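Lipoxygenase (Cyanothece sp., PDB 5EK8) is a 9R-lipoxygenase, a non-heme iron enzyme that probably adds molecular oxygen to polyunsaturated fatty acids. Local coordinates at residues 58-63 and 155-160; 223-228 and 582-587; 343-348 and 594-599. One frame throughout, in Å; residues are numbered along the deposited sequence.

Contact 1 joins the first and last strands of the β-rich part of the chain, whereas contacts 2 and 3 lie on the opposite side of the chain's centre; the centre of contact 1 is 55 Å from that of contact 2 and 58 Å from that of contact 3. The latter two are neighbours, with centres 15 Å apart, and 582-587 and 594-599 belong to one loop between helices 577-581 and 608-623. They meet where R347 NE probably bonds to Y586 O (2.8 Å). None of the three forms the iron site, although helix 337-377 of contact 3 also carries the ligands H359 and H364. The side chain of S595 is about 13 Å from the bound sodium ion.

Contact 1 (58-63 and 155-160); sequences QLLFSD and FGTLTV
Q58 and G156 begin a run of five backbone hydrogen bonds that joins 58-63 to 155-160 in parallel register. Q58 N donates to G156 O at 2.9 Å. Beyond the corner that 155-160 turns at T157, L158 N bonds to Q58 O. L60 then takes both of its backbone bonds from the residues flanking T159: L60 N reaches L158 O at 2.8 Å, and L60 O accepts from V160 N. S62 N closes the series on V160 O at 2.9 Å. Four CA-H...O contacts fill in between these bonds; the one from T159 CA to L60 O measures 3.2 Å.

The polar side chains of Q58 and T157 lie next to each other and point the same way. With CG anti to the backbone N (chi1 180°) and the rest of its chain extended, Q58 brings OE1 to 2.9 Å from T157 OG1, while its NE2 is hydrogen-bonded to N95 O.

Apolar packing occurs on both faces. On the face of Q58, L60 sends CD1 to T157 CG2 at 3.6 Å, the two side chains crossing obliquely. On the other, L59 CD2 lies 4.2 Å from L158 CB; this face looks into the core, where L59 meets V119 and L158 meets I142, both on strands of the antiparallel sheet. V160, separately, brings CG2 to 4.3 Å from L59 CD1 and also touches Y140.

Strand 53-61 is central in a three-stranded mixed sheet, antiparallel to 97-102 and parallel to 152-160. The parallel pair, packed on the four-stranded antiparallel sheet, belongs to the β-sandwich of the PLAT domain, as in other lipoxygenases.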
loop_
_atom_site.group_PDB
_atom_site.type_symbol
_atom_site.label_atom_id
_atom_site.label_comp_id
_atom_site.label_asym_id
_atom_site.label_seq_id
_atom_site.Cartn_x
_atom_site.Cartn_y
_atom_site.Cartn_z
ATOM N N GLN A 58 26.956 -7.615 21.225
ATOM C CA GLN A 58 26.327 -6.481 20.566
ATOM C C GLN A 58 25.730 -6.895 19.231
ATOM O O GLN A 58 26.369 -7.594 18.446
ATOM C CB GLN A 58 27.329 -5.346 20.359
ATOM C CG GLN A 58 26.738 -4.132 19.664
ATOM C CD GLN A 58 27.752 -3.025 19.461
ATOM O OE1 GLN A 58 28.930 -3.284 19.216
ATOM N NE2 GLN A 58 27.298 -1.783 19.566
ATOM N N LEU A 59 24.501 -6.461 18.980
ATOM C CA LEU A 59 23.808 -6.793 17.741
ATOM C C LEU A 59 23.647 -5.579 16.836
ATOM O O LEU A 59 23.271 -4.500 17.288
ATOM C CB LEU A 59 22.437 -7.395 18.042
ATOM C CG LEU A 59 22.433 -8.677 18.874
ATOM C CD1 LEU A 59 21.034 -9.284 18.905
ATOM C CD2 LEU A 59 23.454 -9.675 18.338
ATOM N N LEU A 60 23.931 -5.771 15.552
ATOM C CA LEU A 60 23.787 -4.710 14.560
ATOM C C LEU A 60 22.894 -5.162 13.403
ATOM O O LEU A 60 22.821 -6.352 13.103
ATOM C CB LEU A 60 25.160 -4.293 14.028
ATOM C CG LEU A 60 26.243 -3.929 15.048
ATOM C CD1 LEU A 60 27.557 -3.658 14.347
ATOM C CD2 LEU A 60 25.836 -2.728 15.881
ATOM N N PHE A 61 22.207 -4.216 12.765
ATOM C CA PHE A 61 21.521 -4.504 11.506
ATOM C C PHE A 61 22.543 -4.996 10.489
ATOM O O PHE A 61 23.662 -4.480 10.434
ATOM C CB PHE A 61 20.810 -3.266 10.955
ATOM C CG PHE A 61 19.588 -2.861 11.722
ATOM C CD1 PHE A 61 18.334 -3.285 11.321
ATOM C CD2 PHE A 61 19.688 -2.031 12.826
ATOM C CE1 PHE A 61 17.206 -2.905 12.014
ATOM C CE2 PHE A 61 18.559 -1.645 13.522
ATOM C CZ PHE A 61 17.317 -2.080 13.112
ATOM N N SER A 62 22.165 -5.976 9.677
ATOM C CA SER A 62 23.081 -6.506 8.672
ATOM C C SER A 62 23.344 -5.515 7.529
ATOM O O SER A 62 24.414 -5.546 6.920
ATOM C CB SER A 62 22.549 -7.822 8.102
ATOM O OG SER A 62 21.308 -7.621 7.450
ATOM N N ASP A 63 22.382 -4.637 7.247
ATOM C CA ASP A 63 22.477 -3.764 6.075
ATOM C C ASP A 63 22.999 -2.353 6.365
ATOM O O ASP A 63 23.694 -1.775 5.530
ATOM C CB ASP A 63 21.119 -3.669 5.357
ATOM C CG ASP A 63 19.978 -3.230 6.272
ATOM O OD1 ASP A 63 18.830 -3.163 5.775
ATOM O OD2 ASP A 63 20.212 -2.959 7.469
ATOM N N PHE A 155 29.512 -13.193 22.678
ATOM C CA PHE A 155 29.295 -13.364 21.246
ATOM C C PHE A 155 30.080 -12.323 20.462
ATOM O O PHE A 155 30.403 -12.520 19.290
ATOM C CB PHE A 155 27.810 -13.250 20.896
ATOM C CG PHE A 155 26.947 -14.300 21.530
ATOM C CD1 PHE A 155 26.524 -15.401 20.802
ATOM C CD2 PHE A 155 26.546 -14.181 22.852
ATOM C CE1 PHE A 155 25.721 -16.368 21.379
ATOM C CE2 PHE A 155 25.746 -15.144 23.437
ATOM C CZ PHE A 155 25.331 -16.239 22.699
ATOM N N GLY A 156 30.381 -11.209 21.121
ATOM C CA GLY A 156 30.997 -10.081 20.454
ATOM C C GLY A 156 29.963 -9.395 19.587
ATOM O O GLY A 156 28.765 -9.490 19.854
ATOM N N THR A 157 30.425 -8.705 18.550
ATOM C CA THR A 157 29.529 -8.006 17.634
ATOM C C THR A 157 29.070 -8.908 16.491
ATOM O O THR A 157 29.880 -9.495 15.777
ATOM C CB THR A 157 30.197 -6.739 17.059
ATOM O OG1 THR A 157 30.049 -5.666 17.996
ATOM C CG2 THR A 157 29.555 -6.333 15.741
ATOM N N LEU A 158 27.757 -9.014 16.332
ATOM C CA LEU A 158 27.172 -9.801 15.256
ATOM C C LEU A 158 26.155 -8.968 14.495
ATOM O O LEU A 158 25.604 -8.007 15.034
ATOM C CB LEU A 158 26.510 -11.061 15.810
ATOM C CG LEU A 158 27.387 -11.939 16.700
ATOM C CD1 LEU A 158 26.572 -13.091 17.261
ATOM C CD2 LEU A 158 28.604 -12.447 15.931
ATOM N N THR A 159 25.908 -9.335 13.242
ATOM C CA THR A 159 24.900 -8.653 12.442
ATOM C C THR A 159 23.637 -9.495 12.341
ATOM O O THR A 159 23.694 -10.725 12.336
ATOM C CB THR A 159 25.411 -8.326 11.021
ATOM O OG1 THR A 159 25.866 -9.524 10.381
ATOM C CG2 THR A 159 26.554 -7.319 11.078
ATOM N N VAL A 160 22.493 -8.821 12.268
ATOM C CA VAL A 160 21.206 -9.493 12.153
ATOM C C VAL A 160 20.415 -8.925 10.981
ATOM O O VAL A 160 20.223 -7.715 10.892
ATOM C CB VAL A 160 20.370 -9.355 13.447
ATOM C CG1 VAL A 160 19.025 -10.069 13.300
ATOM C CG2 VAL A 160 21.147 -9.891 14.652
#

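Contact 2 (223-228 and 582-587); sequences QIQADY and GELAYN
Q225 reaches across from the last turn of helix 221-227 and grips the backbone of 582-587 with both ends of its amide. CG stands anti to the backbone N (chi1 -164°), and a bend at chi2 (73°) turns CD out of line with the chain. Q225 OE1 accepts from L584 N at 2.8 Å, with the donor in the carbonyl plane. Q225 NE2 donates to G582 O at 3.0 Å, slightly tilted from the amide plane. The two bonds bracket E583, whose CA lies 3.4 Å from Q225 OE1, and they fix the rotation of the amide. In fold terms, a short helix of the predominantly helical part is tied to the loop leaving helix 577-581. L584 also packs on A611 and Q614 of helix 608-623. An alanine in place of Q225 would leave L584 N and G582 O without these partners and would probably let the loop shift. L584 CG sits 3.5 Å from Q225 OE1. L584 CD1 meets I224 CG2 at 4.2 Å, the two side chains crossing at about a right angle. The carboxylate of E583 forms a salt bridge with R245.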
loop_
_atom_site.group_PDB
_atom_site.type_symbol
_atom_site.label_atom_id
_atom_site.label_comp_id
_atom_site.label_asym_id
_atom_site.label_seq_id
_atom_site.Cartn_x
_atom_site.Cartn_y
_atom_site.Cartn_z
ATOM N N GLN A 223 -20.691 -11.694 -22.792
ATOM C CA GLN A 223 -20.602 -12.949 -22.054
ATOM C C GLN A 223 -19.682 -12.833 -20.835
ATOM O O GLN A 223 -20.014 -13.314 -19.745
ATOM C CB GLN A 223 -20.116 -14.062 -22.978
ATOM C CG GLN A 223 -20.113 -15.439 -22.352
ATOM C CD GLN A 223 -19.660 -16.505 -23.327
ATOM O OE1 GLN A 223 -19.745 -16.325 -24.545
ATOM N NE2 GLN A 223 -19.160 -17.620 -22.799
ATOM N N ILE A 224 -18.527 -12.196 -21.027
ATOM C CA ILE A 224 -17.577 -11.968 -19.939
ATOM C C ILE A 224 -18.219 -11.129 -18.848
ATOM O O ILE A 224 -18.109 -11.445 -17.662
ATOM C CB ILE A 224 -16.295 -11.259 -20.429
ATOM C CG1 ILE A 224 -15.522 -12.159 -21.387
ATOM C CG2 ILE A 224 -15.399 -10.881 -19.256
ATOM C CD1 ILE A 224 -14.308 -11.493 -21.982
ATOM N N GLN A 225 -18.899 -10.062 -19.253
ATOM C CA GLN A 225 -19.544 -9.183 -18.290
ATOM C C GLN A 225 -20.633 -9.922 -17.515
ATOM O O GLN A 225 -20.700 -9.833 -16.290
ATOM C CB GLN A 225 -20.131 -7.963 -18.984
ATOM C CG GLN A 225 -20.469 -6.839 -18.027
ATOM C CD GLN A 225 -19.229 -6.132 -17.502
ATOM O OE1 GLN A 225 -18.641 -5.284 -18.184
ATOM N NE2 GLN A 225 -18.826 -6.478 -16.286
ATOM N N ALA A 226 -21.475 -10.656 -18.240
ATOM C CA ALA A 226 -22.551 -11.434 -17.631
ATOM C C ALA A 226 -22.032 -12.451 -16.621
ATOM O O ALA A 226 -22.616 -12.617 -15.548
ATOM C CB ALA A 226 -23.360 -12.142 -18.706
ATOM N N ASP A 227 -20.936 -13.123 -16.965
ATOM C CA ASP A 227 -20.419 -14.208 -16.134
ATOM C C ASP A 227 -19.825 -13.722 -14.806
ATOM O O ASP A 227 -19.674 -14.508 -13.867
ATOM C CB ASP A 227 -19.381 -15.022 -16.909
ATOM C CG ASP A 227 -20.021 -15.970 -17.913
ATOM O OD1 ASP A 227 -21.266 -16.059 -17.938
ATOM O OD2 ASP A 227 -19.284 -16.635 -18.672
ATOM N N TYR A 228 -19.490 -12.436 -14.728
ATOM C CA TYR A 228 -19.103 -11.828 -13.456
ATOM C C TYR A 228 -20.295 -11.086 -12.864
ATOM O O TYR A 228 -21.196 -10.685 -13.595
ATOM C CB TYR A 228 -17.925 -10.864 -13.625
ATOM C CG TYR A 228 -16.597 -11.509 -13.955
ATOM C CD1 TYR A 228 -15.837 -12.128 -12.974
ATOM C CD2 TYR A 228 -16.090 -11.467 -15.247
ATOM C CE1 TYR A 228 -14.616 -12.706 -13.277
ATOM C CE2 TYR A 228 -14.871 -12.042 -15.559
ATOM C CZ TYR A 228 -14.138 -12.660 -14.572
ATOM O OH TYR A 228 -12.927 -13.231 -14.885
ATOM N N GLY A 582 -15.423 -1.891 -13.045
ATOM C CA GLY A 582 -16.067 -3.193 -13.065
ATOM C C GLY A 582 -16.815 -3.480 -14.355
ATOM O O GLY A 582 -16.991 -4.637 -14.734
ATOM N N GLU A 583 -17.251 -2.423 -15.035
ATOM C CA GLU A 583 -17.995 -2.559 -16.283
ATOM C C GLU A 583 -17.160 -2.139 -17.493
ATOM O O GLU A 583 -16.815 -0.967 -17.652
ATOM C CB GLU A 583 -19.283 -1.739 -16.227
ATOM C CG GLU A 583 -20.068 -1.739 -17.523
ATOM C CD GLU A 583 -21.305 -0.864 -17.460
ATOM O OE1 GLU A 583 -21.284 0.142 -16.715
ATOM O OE2 GLU A 583 -22.301 -1.192 -18.148
ATOM N N LEU A 584 -16.865 -3.115 -18.346
ATOM C CA LEU A 584 -15.969 -2.952 -19.488
ATOM C C LEU A 584 -16.410 -1.876 -20.472
ATOM O O LEU A 584 -15.582 -1.120 -20.992
ATOM C CB LEU A 584 -15.829 -4.284 -20.223
ATOM C CG LEU A 584 -15.320 -5.439 -19.360
ATOM C CD1 LEU A 584 -15.789 -6.783 -19.903
ATOM C CD2 LEU A 584 -13.802 -5.395 -19.276
ATOM N N ALA A 585 -17.710 -1.800 -20.732
ATOM C CA ALA A 585 -18.218 -0.825 -21.690
ATOM C C ALA A 585 -17.982 0.609 -21.211
ATOM O O ALA A 585 -17.893 1.547 -22.009
ATOM C CB ALA A 585 -19.695 -1.061 -21.944
ATOM N N TYR A 586 -17.878 0.764 -19.897
ATOM C CA TYR A 586 -17.821 2.078 -19.272
ATOM C C TYR A 586 -16.387 2.528 -19.011
ATOM O O TYR A 586 -16.080 3.724 -19.044
ATOM C CB TYR A 586 -18.617 2.053 -17.968
ATOM C CG TYR A 586 -18.506 3.304 -17.133
ATOM C CD1 TYR A 586 -19.163 4.471 -17.500
ATOM C CD2 TYR A 586 -17.752 3.316 -15.968
ATOM C CE1 TYR A 586 -19.062 5.620 -16.730
ATOM C CE2 TYR A 586 -17.650 4.455 -15.190
ATOM C CZ TYR A 586 -18.309 5.603 -15.573
ATOM O OH TYR A 586 -18.199 6.741 -14.802
ATOM N N ASN A 587 -15.510 1.563 -18.763
ATOM C CA ASN A 587 -14.140 1.886 -18.411
ATOM C C ASN A 587 -13.162 0.730 -18.578
ATOM O O ASN A 587 -13.539 -0.436 -18.507
ATOM C CB ASN A 587 -14.085 2.387 -16.971
ATOM C CG ASN A 587 -13.131 3.550 -16.802
ATOM O OD1 ASN A 587 -12.305 3.811 -17.676
ATOM N ND2 ASN A 587 -13.238 4.257 -15.679
#

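Contact 3 (343-348 and 594-599); sequences KRIFRT and GSFGSE
I345 and F596 make the apolar part of this contact, crossing at about a right angle. CG1 of I345 lies anti to the carbonyl carbon (chi1 -70°), and the CD1 methyl beyond it sits over one face of the F596 ring in a CH-pi contact, 4.1 Å from the ring centroid and 23° off the ring normal. It is displaced toward the rim, where CE2 of F596 is 3.8 Å from I345 CD1. I345 CD1 also touches S595 CB at 3.9 Å.

R344 packs by van der Waals contact on the end of 594-599, and no hydrogen bond crosses between the segments. The R344 chain is extended from CG to NE, and R344 NH1 lies 3.3 Å from E599 CA, close also to E599 CB. S598 O lies 3.9 Å from R344 NH1, at the edge of the guanidinium and near its plane. The opposite charges of R344 and E599 do not pair: NH1 of R344 and OE1 of E599 are 6.3 Å apart, and E599 instead forms a salt bridge with R245.

I345 and F596 both rest on I311 of strand 303-313, and I345 also touches H291 and V293 of strand 291-300. K343 and R347 contact F250 of helix 247-256, so residues 343-348 of the long helix 337-377 lie among these strands, that helix and the loop.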
loop_
_atom_site.group_PDB
_atom_site.type_symbol
_atom_site.label_atom_id
_atom_site.label_comp_id
_atom_site.label_asym_id
_atom_site.label_seq_id
_atom_site.Cartn_x
_atom_site.Cartn_y
_atom_site.Cartn_z
ATOM N N LYS A 343 -15.560 11.258 -23.429
ATOM C CA LYS A 343 -15.720 11.054 -21.991
ATOM C C LYS A 343 -15.193 9.686 -21.562
ATOM O O LYS A 343 -14.566 9.548 -20.504
ATOM C CB LYS A 343 -17.186 11.212 -21.582
ATOM C CG LYS A 343 -17.605 12.651 -21.334
ATOM C CD LYS A 343 -19.051 12.742 -20.874
ATOM C CE LYS A 343 -20.006 12.239 -21.946
ATOM N NZ LYS A 343 -21.429 12.546 -21.623
ATOM N N ARG A 344 -15.435 8.675 -22.389
ATOM C CA ARG A 344 -14.917 7.345 -22.081
ATOM C C ARG A 344 -13.381 7.319 -22.117
ATOM O O ARG A 344 -12.735 6.738 -21.230
ATOM C CB ARG A 344 -15.485 6.310 -23.050
ATOM C CG ARG A 344 -15.038 4.886 -22.760
ATOM C CD ARG A 344 -15.644 3.933 -23.761
ATOM N NE ARG A 344 -15.076 2.593 -23.682
ATOM C CZ ARG A 344 -15.160 1.704 -24.667
ATOM N NH1 ARG A 344 -15.776 2.028 -25.797
ATOM N NH2 ARG A 344 -14.625 0.498 -24.527
ATOM N N ILE A 345 -12.803 7.945 -23.143
ATOM C CA ILE A 345 -11.346 8.021 -23.273
ATOM C C ILE A 345 -10.714 8.690 -22.048
ATOM O O ILE A 345 -9.748 8.170 -21.462
ATOM C CB ILE A 345 -10.929 8.783 -24.545
ATOM C CG1 ILE A 345 -11.258 7.954 -25.788
ATOM C CG2 ILE A 345 -9.441 9.085 -24.516
ATOM C CD1 ILE A 345 -10.767 8.561 -27.078
ATOM N N PHE A 346 -11.272 9.834 -21.656
ATOM C CA PHE A 346 -10.851 10.488 -20.426
ATOM C C PHE A 346 -10.931 9.528 -19.252
ATOM O O PHE A 346 -9.991 9.438 -18.462
ATOM C CB PHE A 346 -11.701 11.719 -20.127
ATOM C CG PHE A 346 -11.264 12.459 -18.893
ATOM C CD1 PHE A 346 -10.282 13.433 -18.969
ATOM C CD2 PHE A 346 -11.821 12.174 -17.659
ATOM C CE1 PHE A 346 -9.867 14.111 -17.836
ATOM C CE2 PHE A 346 -11.411 12.849 -16.525
ATOM C CZ PHE A 346 -10.436 13.821 -16.614
ATOM N N ARG A 347 -12.056 8.821 -19.138
ATOM C CA ARG A 347 -12.249 7.871 -18.042
ATOM C C ARG A 347 -11.132 6.836 -17.969
ATOM O O ARG A 347 -10.668 6.485 -16.884
ATOM C CB ARG A 347 -13.592 7.156 -18.176
ATOM C CG ARG A 347 -14.747 7.879 -17.532
ATOM C CD ARG A 347 -15.914 6.933 -17.335
ATOM N NE ARG A 347 -16.454 6.426 -18.597
ATOM C CZ ARG A 347 -17.359 7.066 -19.330
ATOM N NH1 ARG A 347 -17.826 8.243 -18.929
ATOM N NH2 ARG A 347 -17.794 6.534 -20.463
ATOM N N THR A 348 -10.705 6.350 -19.128
ATOM C CA THR A 348 -9.677 5.318 -19.176
ATOM C C THR A 348 -8.311 5.884 -18.801
ATOM O O THR A 348 -7.536 5.244 -18.074
ATOM C CB THR A 348 -9.591 4.673 -20.565
ATOM O OG1 THR A 348 -9.363 5.691 -21.547
ATOM C CG2 THR A 348 -10.881 3.938 -20.889
ATOM N N GLY A 594 -7.824 2.944 -32.367
ATOM C CA GLY A 594 -8.360 4.269 -32.628
ATOM C C GLY A 594 -9.144 4.811 -31.454
ATOM O O GLY A 594 -9.354 6.020 -31.347
ATOM N N SER A 595 -9.600 3.902 -30.594
ATOM C CA SER A 595 -10.333 4.237 -29.372
ATOM C C SER A 595 -11.662 4.943 -29.627
ATOM O O SER A 595 -12.380 5.275 -28.685
ATOM C CB SER A 595 -9.474 5.111 -28.454
ATOM O OG SER A 595 -8.247 4.481 -28.142
ATOM N N PHE A 596 -11.989 5.176 -30.893
ATOM C CA PHE A 596 -13.223 5.871 -31.235
ATOM C C PHE A 596 -14.240 4.934 -31.872
ATOM O O PHE A 596 -13.976 4.315 -32.903
ATOM C CB PHE A 596 -12.941 7.045 -32.170
ATOM C CG PHE A 596 -12.540 8.303 -31.458
ATOM C CD1 PHE A 596 -13.499 9.129 -30.901
ATOM C CD2 PHE A 596 -11.205 8.667 -31.359
ATOM C CE1 PHE A 596 -13.139 10.294 -30.246
ATOM C CE2 PHE A 596 -10.835 9.833 -30.708
ATOM C CZ PHE A 596 -11.804 10.647 -30.150
ATOM N N GLY A 597 -15.407 4.841 -31.246
ATOM C CA GLY A 597 -16.480 3.993 -31.726
ATOM C C GLY A 597 -17.486 3.800 -30.614
ATOM O O GLY A 597 -17.271 4.272 -29.497
ATOM N N SER A 598 -18.586 3.118 -30.915
ATOM C CA SER A 598 -19.585 2.795 -29.902
ATOM C C SER A 598 -18.947 1.997 -28.772
ATOM O O SER A 598 -17.940 1.321 -28.974
ATOM C CB SER A 598 -20.743 2.007 -30.519
ATOM O OG SER A 598 -21.677 1.617 -29.529
ATOM N N GLU A 599 -19.533 2.066 -27.582
ATOM C CA GLU A 599 -18.955 1.376 -26.433
ATOM C C GLU A 599 -19.275 -0.121 -26.441
ATOM O O GLU A 599 -19.041 -0.821 -25.455
ATOM C CB GLU A 599 -19.433 2.014 -25.127
ATOM C CG GLU A 599 -20.932 2.053 -24.955
ATOM C CD GLU A 599 -21.331 2.396 -23.538
ATOM O OE1 GLU A 599 -21.291 3.590 -23.174
ATOM O OE2 GLU A 599 -21.677 1.469 -22.776
#